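Local coordinates for copper-containing nitrite reductase (Hyphomicrobium denitrificans 1NES1, PDB 6TFD), which probably catalyses the one-electron reduction of nitrite to nitric oxide at copper centres, with electrons drawn from a cytochrome c, at residues Q69-N74 with S100-F105. Residues are numbered along the deposited sequence; the frame is centred on the assembly and turned at random.
Sequences QINLIN and SSTFSF
Ile-70 lies against one face of the Phe-103 ring: its CB sits 4.3 Å from the ring centroid and 28° off the normal, the geometry of a CH-pi contact. Phe-103 CG is held between its backbone N and carbonyl carbon (chi1 70°), which brings the ring in toward strand 69-73, against Ile-70. Ile-70 CD1 reaches on to the edge of the Phe-105 ring, 4.1 Å from its CE1. Beneath these side chains the strands are antiparallel, and Ile-70 and Phe-103 form a hydrogen-bonded pair; Ile-70 N to Phe-103 O is 2.9 Å and nearly straight at 170°. Leu-72 and Ser-101 repeat the pattern.

The opposite face is more polar. Asn-71 lies alongside Thr-102, its OD1 3.1 Å from Thr-102 CB, while Gln-69 NE2 donates in the carbonyl plane to a lone pair of that OD1 (3.0 Å). Gln-69, its chain extended beyond CG, thus helps hold the rotation of the Asn-71 amide, whose ND2 is also hydrogen-bonded to Thr-33 OG1 of the adjoining strand 30-39. With an alanine in place of Asn-71, Gln-69 NE2 and Thr-33 would probably each lose a partner and a gap would open beside Thr-102. Tyr-318 of a second subunit packs on Asn-71 and Thr-102, so this face meets a subunit interface.

On the Ile-70 face, the side chain of Leu-72 is about 4 Å from that of His-80, a ligand of a bound copper. A largely apolar face, with Ser-101 among its residues, and strand 67-73 set between 30-39 and 100-106 are consistent with one sheet of a cupredoxin beta-sandwich, here in the plastocyanin/azurin-like part of the chain.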
loop_
_atom_site.group_PDB
_atom_site.type_symbol
_atom_site.label_atom_id
_atom_site.label_comp_id
_atom_site.label_asym_id
_atom_site.label_seq_id
_atom_site.Cartn_x
_atom_site.Cartn_y
_atom_site.Cartn_z
ATOM N N GLN A 69 25.439 -15.421 -18.510
ATOM C CA GLN A 69 24.473 -14.344 -18.849
ATOM C C GLN A 69 24.153 -13.648 -17.532
ATOM O O GLN A 69 23.821 -14.364 -16.548
ATOM C CB GLN A 69 23.214 -14.919 -19.502
ATOM C CG GLN A 69 22.254 -13.876 -20.067
ATOM C CD GLN A 69 20.900 -14.442 -20.455
ATOM O OE1 GLN A 69 20.801 -15.476 -21.110
ATOM N NE2 GLN A 69 19.832 -13.757 -20.070
ATOM N N ILE A 70 24.345 -12.331 -17.487
ATOM C CA ILE A 70 24.022 -11.499 -16.296
ATOM C C ILE A 70 22.961 -10.494 -16.732
ATOM O O ILE A 70 23.211 -9.762 -17.711
ATOM C CB ILE A 70 25.275 -10.806 -15.732
ATOM C CG1 ILE A 70 26.267 -11.816 -15.149
ATOM C CG2 ILE A 70 24.897 -9.740 -14.701
ATOM C CD1 ILE A 70 27.617 -11.208 -14.808
ATOM N N ASN A 71 21.831 -10.484 -16.029
ATOM C CA ASN A 71 20.724 -9.521 -16.240
ATOM C C ASN A 71 20.769 -8.439 -15.150
ATOM O O ASN A 71 20.438 -8.760 -13.974
ATOM C CB ASN A 71 19.379 -10.240 -16.205
ATOM C CG ASN A 71 19.334 -11.451 -17.106
ATOM O OD1 ASN A 71 19.715 -11.387 -18.282
ATOM N ND2 ASN A 71 18.840 -12.550 -16.557
ATOM N N LEU A 72 21.106 -7.199 -15.519
ATOM C CA LEU A 72 21.024 -6.037 -14.596
ATOM C C LEU A 72 19.660 -5.336 -14.707
ATOM O O LEU A 72 19.308 -4.863 -15.807
ATOM C CB LEU A 72 22.149 -5.044 -14.899
ATOM C CG LEU A 72 22.239 -3.890 -13.906
ATOM C CD1 LEU A 72 22.566 -4.412 -12.517
ATOM C CD2 LEU A 72 23.273 -2.872 -14.348
ATOM N N ILE A 73 18.960 -5.197 -13.579
ATOM C CA ILE A 73 17.675 -4.447 -13.462
ATOM C C ILE A 73 17.856 -3.326 -12.439
ATOM O O ILE A 73 18.268 -3.619 -11.301
ATOM C CB ILE A 73 16.537 -5.411 -13.093
ATOM C CG1 ILE A 73 16.557 -6.626 -14.028
ATOM C CG2 ILE A 73 15.203 -4.678 -13.105
ATOM C CD1 ILE A 73 15.402 -7.601 -13.867
ATOM N N ASN A 74 17.652 -2.086 -12.878
ATOM C CA ASN A 74 17.685 -0.860 -12.042
ATOM C C ASN A 74 16.551 -0.952 -11.013
ATOM O O ASN A 74 15.397 -1.079 -11.428
ATOM C CB ASN A 74 17.559 0.399 -12.905
ATOM C CG ASN A 74 17.719 1.685 -12.116
ATOM O OD1 ASN A 74 17.002 1.908 -11.146
ATOM N ND2 ASN A 74 18.623 2.554 -12.540
ATOM N N SER A 100 16.717 -2.168 -17.757
ATOM C CA SER A 100 17.411 -3.474 -17.776
ATOM C C SER A 100 18.418 -3.498 -18.933
ATOM O O SER A 100 18.170 -2.830 -19.944
ATOM C CB SER A 100 16.404 -4.577 -17.905
ATOM O OG SER A 100 15.349 -4.430 -16.969
ATOM N N SER A 101 19.543 -4.189 -18.733
ATOM C CA SER A 101 20.599 -4.486 -19.737
ATOM C C SER A 101 21.155 -5.870 -19.413
ATOM O O SER A 101 21.436 -6.124 -18.227
ATOM C CB SER A 101 21.670 -3.419 -19.723
ATOM O OG SER A 101 22.662 -3.610 -20.720
ATOM N N THR A 102 21.233 -6.778 -20.387
ATOM C CA THR A 102 21.850 -8.113 -20.165
ATOM C C THR A 102 23.054 -8.242 -21.094
ATOM O O THR A 102 23.054 -7.619 -22.193
ATOM C CB THR A 102 20.855 -9.285 -20.235
ATOM O OG1 THR A 102 21.137 -10.106 -21.364
ATOM C CG2 THR A 102 19.406 -8.868 -20.282
ATOM N N PHE A 103 24.069 -8.942 -20.594
ATOM C CA PHE A 103 25.358 -9.204 -21.285
ATOM C C PHE A 103 25.809 -10.639 -20.971
ATOM O O PHE A 103 25.311 -11.273 -19.997
ATOM C CB PHE A 103 26.405 -8.137 -20.937
ATOM C CG PHE A 103 26.945 -8.138 -19.526
ATOM C CD1 PHE A 103 26.231 -7.563 -18.482
ATOM C CD2 PHE A 103 28.194 -8.668 -19.245
ATOM C CE1 PHE A 103 26.741 -7.547 -17.190
ATOM C CE2 PHE A 103 28.699 -8.650 -17.956
ATOM C CZ PHE A 103 27.980 -8.081 -16.936
ATOM N N SER A 104 26.704 -11.155 -21.807
ATOM C CA SER A 104 27.237 -12.531 -21.698
ATOM C C SER A 104 28.703 -12.578 -22.119
ATOM O O SER A 104 29.196 -11.642 -22.810
ATOM C CB SER A 104 26.417 -13.495 -22.513
ATOM O OG SER A 104 26.252 -13.011 -23.836
ATOM N N PHE A 105 29.340 -13.682 -21.738
ATOM C CA PHE A 105 30.772 -13.980 -21.982
ATOM C C PHE A 105 30.992 -15.462 -21.665
ATOM O O PHE A 105 30.127 -16.079 -21.010
ATOM C CB PHE A 105 31.675 -13.045 -21.160
ATOM C CG PHE A 105 31.493 -13.127 -19.662
ATOM C CD1 PHE A 105 30.512 -12.391 -19.024
ATOM C CD2 PHE A 105 32.291 -13.955 -18.893
ATOM C CE1 PHE A 105 30.316 -12.498 -17.653
ATOM C CE2 PHE A 105 32.092 -14.071 -17.525
ATOM C CZ PHE A 105 31.109 -13.335 -16.902
#